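Local coordinates for periplasmic binding protein/LacI transcriptional regulator (Brachyspira murdochii, PDB 4KQC) that probably binds a sugar or related carbohydrate as the solute-binding component of an ABC transporter, at residues Q189-N199 / N213-Y224. Residues are numbered along the deposited sequence; the frame is centred on the assembly and turned at random.
Sequences QNEADIANEVN and NEAMARGFLVVY. With NO3 (nitrate ion), chain D.
Ile194 lies over Gly219 where the axes of helices 191-199 and 214-223 approach to 7.7 Å and cross at -61°. Ile194 CG2 rests 3.6 Å from Gly219 CA, a spot where a side chain on the glycine would collide with that methyl; hence the backbones come close enough for Ala195 CA to lie 4.8 Å from Gly219 CA. With CG1 turned beside its own backbone N (chi1 -61°), Ile194 directs CD1 toward the first turn of helix 214-223, against CE of Met216, a selenomethionine here. That chain starts away from the interface, but bends at chi2 and chi3 bring its methyl back. The two helices are neighbours in the alternating strand-helix order of a periplasmic binding protein domain: helix 191-199 leads into the parallel strand 208-211, and helix 214-223 follows it. Farther along, the branched Val198 fills the corner between Val223 and two rings. Val198 CG1 sits 3.8 Å from Val223 CB, meets Phe220 CD1 obliquely and reaches the edge of Tyr224, whose hydroxyl is bonded to Asp238. Small Ala195 fits against Val222 and Val223. At the N-terminal ends, an amide suits Asn213 because it can accept and donate at once. Asn213 OD1 caps the helix by accepting from Met216 N at 3.0 Å, and its ND2 gives a 2.8 Å bond to Gln189 OE1, in Asn213's amide plane but tilted 30° from the glutamine carbonyl plane. A leucine in place of this asparagine would probably leave Met216 N without its cap and Gln189 OE1 without this donor, so that the glutamine amide could turn.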
loop_
_atom_site.group_PDB
_atom_site.type_symbol
_atom_site.label_atom_id
_atom_site.label_comp_id
_atom_site.label_asym_id
_atom_site.label_seq_id
_atom_site.Cartn_x
_atom_site.Cartn_y
_atom_site.Cartn_z
ATOM N N GLN A 189 -7.579 -11.847 -1.804
ATOM C CA GLN A 189 -6.219 -11.522 -2.261
ATOM C C GLN A 189 -5.380 -12.783 -2.489
ATOM O O GLN A 189 -4.173 -12.697 -2.542
ATOM C CB GLN A 189 -5.556 -10.592 -1.252
ATOM C CG GLN A 189 -6.229 -9.182 -1.186
ATOM C CD GLN A 189 -5.409 -8.225 -0.379
ATOM O OE1 GLN A 189 -4.247 -7.942 -0.735
ATOM N NE2 GLN A 189 -5.951 -7.775 0.754
ATOM N N ASN A 190 -6.042 -13.939 -2.582
ATOM C CA ASN A 190 -5.331 -15.184 -2.879
ATOM C C ASN A 190 -5.035 -15.289 -4.365
ATOM O O ASN A 190 -5.645 -14.657 -5.224
ATOM C CB ASN A 190 -6.103 -16.386 -2.358
ATOM C CG ASN A 190 -6.329 -16.295 -0.857
ATOM O OD1 ASN A 190 -5.427 -15.927 -0.138
ATOM N ND2 ASN A 190 -7.511 -16.629 -0.389
ATOM N N GLU A 191 -4.068 -16.152 -4.650
ATOM C CA GLU A 191 -3.489 -16.313 -6.007
ATOM C C GLU A 191 -4.453 -16.603 -7.123
ATOM O O GLU A 191 -4.425 -15.909 -8.168
ATOM C CB GLU A 191 -2.460 -17.463 -5.915
ATOM C CG GLU A 191 -1.850 -17.952 -7.209
ATOM C CD GLU A 191 -0.911 -19.118 -6.967
ATOM O OE1 GLU A 191 -1.347 -20.300 -6.849
ATOM O OE2 GLU A 191 0.280 -18.814 -6.872
ATOM N N ALA A 192 -5.309 -17.602 -6.952
ATOM C CA ALA A 192 -6.207 -17.942 -8.023
ATOM C C ALA A 192 -7.195 -16.831 -8.246
ATOM O O ALA A 192 -7.561 -16.588 -9.365
ATOM C CB ALA A 192 -6.970 -19.228 -7.757
ATOM N N ASP A 193 -7.666 -16.187 -7.177
ATOM C CA ASP A 193 -8.705 -15.206 -7.356
ATOM C C ASP A 193 -8.182 -14.010 -8.168
ATOM O O ASP A 193 -8.856 -13.518 -9.031
ATOM C CB ASP A 193 -9.285 -14.811 -5.989
ATOM C CG ASP A 193 -10.167 -15.956 -5.359
ATOM O OD1 ASP A 193 -10.817 -16.711 -6.146
ATOM O OD2 ASP A 193 -10.303 -16.059 -4.088
ATOM N N ILE A 194 -6.936 -13.632 -7.916
ATOM C CA ILE A 194 -6.335 -12.510 -8.616
ATOM C C ILE A 194 -5.991 -12.948 -10.044
ATOM O O ILE A 194 -6.326 -12.264 -10.995
ATOM C CB ILE A 194 -5.098 -12.011 -7.906
ATOM C CG1 ILE A 194 -5.411 -11.516 -6.490
ATOM C CG2 ILE A 194 -4.522 -10.885 -8.733
ATOM C CD1 ILE A 194 -4.168 -11.390 -5.651
ATOM N N ALA A 195 -5.372 -14.126 -10.198
ATOM C CA ALA A 195 -5.037 -14.610 -11.530
ATOM C C ALA A 195 -6.263 -14.763 -12.419
ATOM O O ALA A 195 -6.254 -14.506 -13.610
ATOM C CB ALA A 195 -4.242 -15.900 -11.445
ATOM N N ASN A 196 -7.379 -15.213 -11.850
ATOM C CA ASN A 196 -8.559 -15.393 -12.649
ATOM C C ASN A 196 -9.110 -14.053 -13.145
ATOM O O ASN A 196 -9.701 -13.995 -14.180
ATOM C CB ASN A 196 -9.569 -16.153 -11.805
ATOM C CG ASN A 196 -9.300 -17.651 -11.786
ATOM O OD1 ASN A 196 -8.937 -18.231 -12.783
ATOM N ND2 ASN A 196 -9.596 -18.267 -10.700
ATOM N N GLU A 197 -8.965 -13.006 -12.348
ATOM C CA GLU A 197 -9.376 -11.671 -12.804
ATOM C C GLU A 197 -8.428 -11.162 -13.877
ATOM O O GLU A 197 -8.885 -10.601 -14.846
ATOM C CB GLU A 197 -9.362 -10.665 -11.658
ATOM C CG GLU A 197 -10.359 -10.958 -10.607
ATOM C CD GLU A 197 -11.782 -10.617 -10.979
ATOM O OE1 GLU A 197 -12.091 -10.279 -12.137
ATOM O OE2 GLU A 197 -12.635 -10.716 -10.061
ATOM N N VAL A 198 -7.151 -11.435 -13.741
ATOM C CA VAL A 198 -6.151 -10.973 -14.751
ATOM C C VAL A 198 -6.336 -11.729 -16.086
ATOM O O VAL A 198 -6.209 -11.155 -17.192
ATOM C CB VAL A 198 -4.745 -11.075 -14.221
ATOM C CG1 VAL A 198 -3.747 -10.798 -15.309
ATOM C CG2 VAL A 198 -4.553 -10.152 -13.010
ATOM N N ASN A 199 -6.768 -12.984 -16.015
ATOM C CA ASN A 199 -7.177 -13.719 -17.258
ATOM C C ASN A 199 -8.086 -12.952 -18.204
ATOM O O ASN A 199 -7.898 -13.038 -19.409
ATOM C CB ASN A 199 -7.906 -15.020 -16.875
ATOM C CG ASN A 199 -7.995 -16.016 -18.045
ATOM O OD1 ASN A 199 -7.005 -16.224 -18.736
ATOM N ND2 ASN A 199 -9.132 -16.692 -18.187
ATOM N N ASN A 213 -1.423 -3.345 -4.991
ATOM C CA ASN A 213 -0.564 -3.832 -3.938
ATOM C C ASN A 213 0.289 -4.989 -4.423
ATOM O O ASN A 213 0.194 -5.403 -5.573
ATOM C CB ASN A 213 -1.289 -4.112 -2.599
ATOM C CG ASN A 213 -2.025 -5.400 -2.589
ATOM O OD1 ASN A 213 -2.195 -6.010 -3.608
ATOM N ND2 ASN A 213 -2.541 -5.789 -1.418
ATOM N N GLU A 214 1.163 -5.467 -3.548
ATOM C CA GLU A 214 2.026 -6.580 -3.894
ATOM C C GLU A 214 1.279 -7.881 -4.267
ATOM O O GLU A 214 1.657 -8.609 -5.178
ATOM C CB GLU A 214 2.965 -6.828 -2.690
ATOM C CG GLU A 214 3.952 -7.896 -2.945
ATOM C CD GLU A 214 4.807 -8.182 -1.660
ATOM O OE1 GLU A 214 4.693 -7.484 -0.622
ATOM O OE2 GLU A 214 5.562 -9.153 -1.742
ATOM N N ALA A 215 0.172 -8.169 -3.581
ATOM C CA ALA A 215 -0.602 -9.355 -3.866
ATOM C C ALA A 215 -1.165 -9.247 -5.268
ATOM O O ALA A 215 -1.174 -10.210 -5.989
ATOM C CB ALA A 215 -1.733 -9.487 -2.874
HETATM N N MSE A 216 -1.659 -8.071 -5.654
HETATM C CA MSE A 216 -2.095 -7.883 -7.031
HETATM C C MSE A 216 -1.001 -8.163 -8.020
HETATM O O MSE A 216 -1.254 -8.795 -9.062
HETATM C CB MSE A 216 -2.673 -6.491 -7.276
HETATM C CG MSE A 216 -3.820 -5.965 -6.437
HETATM SE SE MSE A 216 -5.404 -7.125 -6.451
HETATM C CE MSE A 216 -5.120 -8.080 -4.748
ATOM N N ALA A 217 0.200 -7.648 -7.752
ATOM C CA ALA A 217 1.344 -7.884 -8.650
ATOM C C ALA A 217 1.679 -9.370 -8.745
ATOM O O ALA A 217 1.875 -9.886 -9.845
ATOM C CB ALA A 217 2.528 -7.100 -8.189
ATOM N N ARG A 218 1.682 -10.075 -7.621
ATOM C CA ARG A 218 1.924 -11.545 -7.691
ATOM C C ARG A 218 0.904 -12.261 -8.551
ATOM O O ARG A 218 1.268 -13.098 -9.337
ATOM C CB ARG A 218 1.952 -12.197 -6.301
ATOM C CG ARG A 218 3.197 -12.018 -5.477
ATOM C CD ARG A 218 3.287 -13.165 -4.426
ATOM N NE ARG A 218 2.081 -13.280 -3.600
ATOM C CZ ARG A 218 1.709 -12.423 -2.636
ATOM N NH1 ARG A 218 2.448 -11.358 -2.302
ATOM N NH2 ARG A 218 0.591 -12.648 -1.960
ATOM N N GLY A 219 -0.389 -11.985 -8.376
ATOM C CA GLY A 219 -1.428 -12.574 -9.174
ATOM C C GLY A 219 -1.283 -12.253 -10.619
ATOM O O GLY A 219 -1.468 -13.088 -11.504
ATOM N N PHE A 220 -0.920 -10.990 -10.913
ATOM C CA PHE A 220 -0.682 -10.623 -12.298
ATOM C C PHE A 220 0.460 -11.447 -12.935
ATOM O O PHE A 220 0.340 -11.852 -14.123
ATOM C CB PHE A 220 -0.386 -9.121 -12.355
ATOM C CG PHE A 220 0.216 -8.657 -13.640
ATOM C CD1 PHE A 220 -0.572 -8.408 -14.760
ATOM C CD2 PHE A 220 1.594 -8.512 -13.744
ATOM C CE1 PHE A 220 0.015 -7.974 -15.943
ATOM C CE2 PHE A 220 2.166 -8.103 -14.956
ATOM C CZ PHE A 220 1.357 -7.845 -16.024
ATOM N N LEU A 221 1.490 -11.726 -12.130
ATOM C CA LEU A 221 2.661 -12.440 -12.588
ATOM C C LEU A 221 2.469 -13.941 -12.730
ATOM O O LEU A 221 3.333 -14.613 -13.275
ATOM C CB LEU A 221 3.851 -12.085 -11.688
ATOM C CG LEU A 221 4.361 -10.643 -11.795
ATOM C CD1 LEU A 221 5.272 -10.221 -10.629
ATOM C CD2 LEU A 221 5.025 -10.368 -13.112
ATOM N N VAL A 222 1.345 -14.464 -12.245
ATOM C CA VAL A 222 0.900 -15.830 -12.590
ATOM C C VAL A 222 0.582 -15.907 -14.063
ATOM O O VAL A 222 0.839 -16.955 -14.701
ATOM C CB VAL A 222 -0.326 -16.195 -11.775
ATOM C CG1 VAL A 222 -0.994 -17.458 -12.352
ATOM C CG2 VAL A 222 0.011 -16.273 -10.294
ATOM N N VAL A 223 0.048 -14.807 -14.623
ATOM C CA VAL A 223 -0.506 -14.815 -15.990
ATOM C C VAL A 223 0.463 -14.223 -17.030
ATOM O O VAL A 223 0.571 -14.735 -18.178
ATOM C CB VAL A 223 -1.812 -13.990 -16.017
ATOM C CG1 VAL A 223 -2.452 -13.947 -17.376
ATOM C CG2 VAL A 223 -2.802 -14.616 -15.061
ATOM N N TYR A 224 1.110 -13.148 -16.633
ATOM C CA TYR A 224 2.084 -12.442 -17.526
ATOM C C TYR A 224 3.508 -12.666 -17.028
ATOM O O TYR A 224 3.820 -12.375 -15.858
ATOM C CB TYR A 224 1.773 -10.967 -17.583
ATOM C CG TYR A 224 0.612 -10.680 -18.490
ATOM C CD1 TYR A 224 0.780 -10.623 -19.881
ATOM C CD2 TYR A 224 -0.672 -10.469 -17.990
ATOM C CE1 TYR A 224 -0.275 -10.361 -20.693
ATOM C CE2 TYR A 224 -1.710 -10.219 -18.818
ATOM C CZ TYR A 224 -1.514 -10.157 -20.173
ATOM O OH TYR A 224 -2.574 -9.933 -20.983
HETATM N N NO3 D . -7.111 -19.011 -4.078
HETATM O O1 NO3 D . -5.914 -19.127 -4.270
HETATM O O2 NO3 D . -7.747 -19.914 -3.235
HETATM O O3 NO3 D . -7.832 -17.979 -4.688
#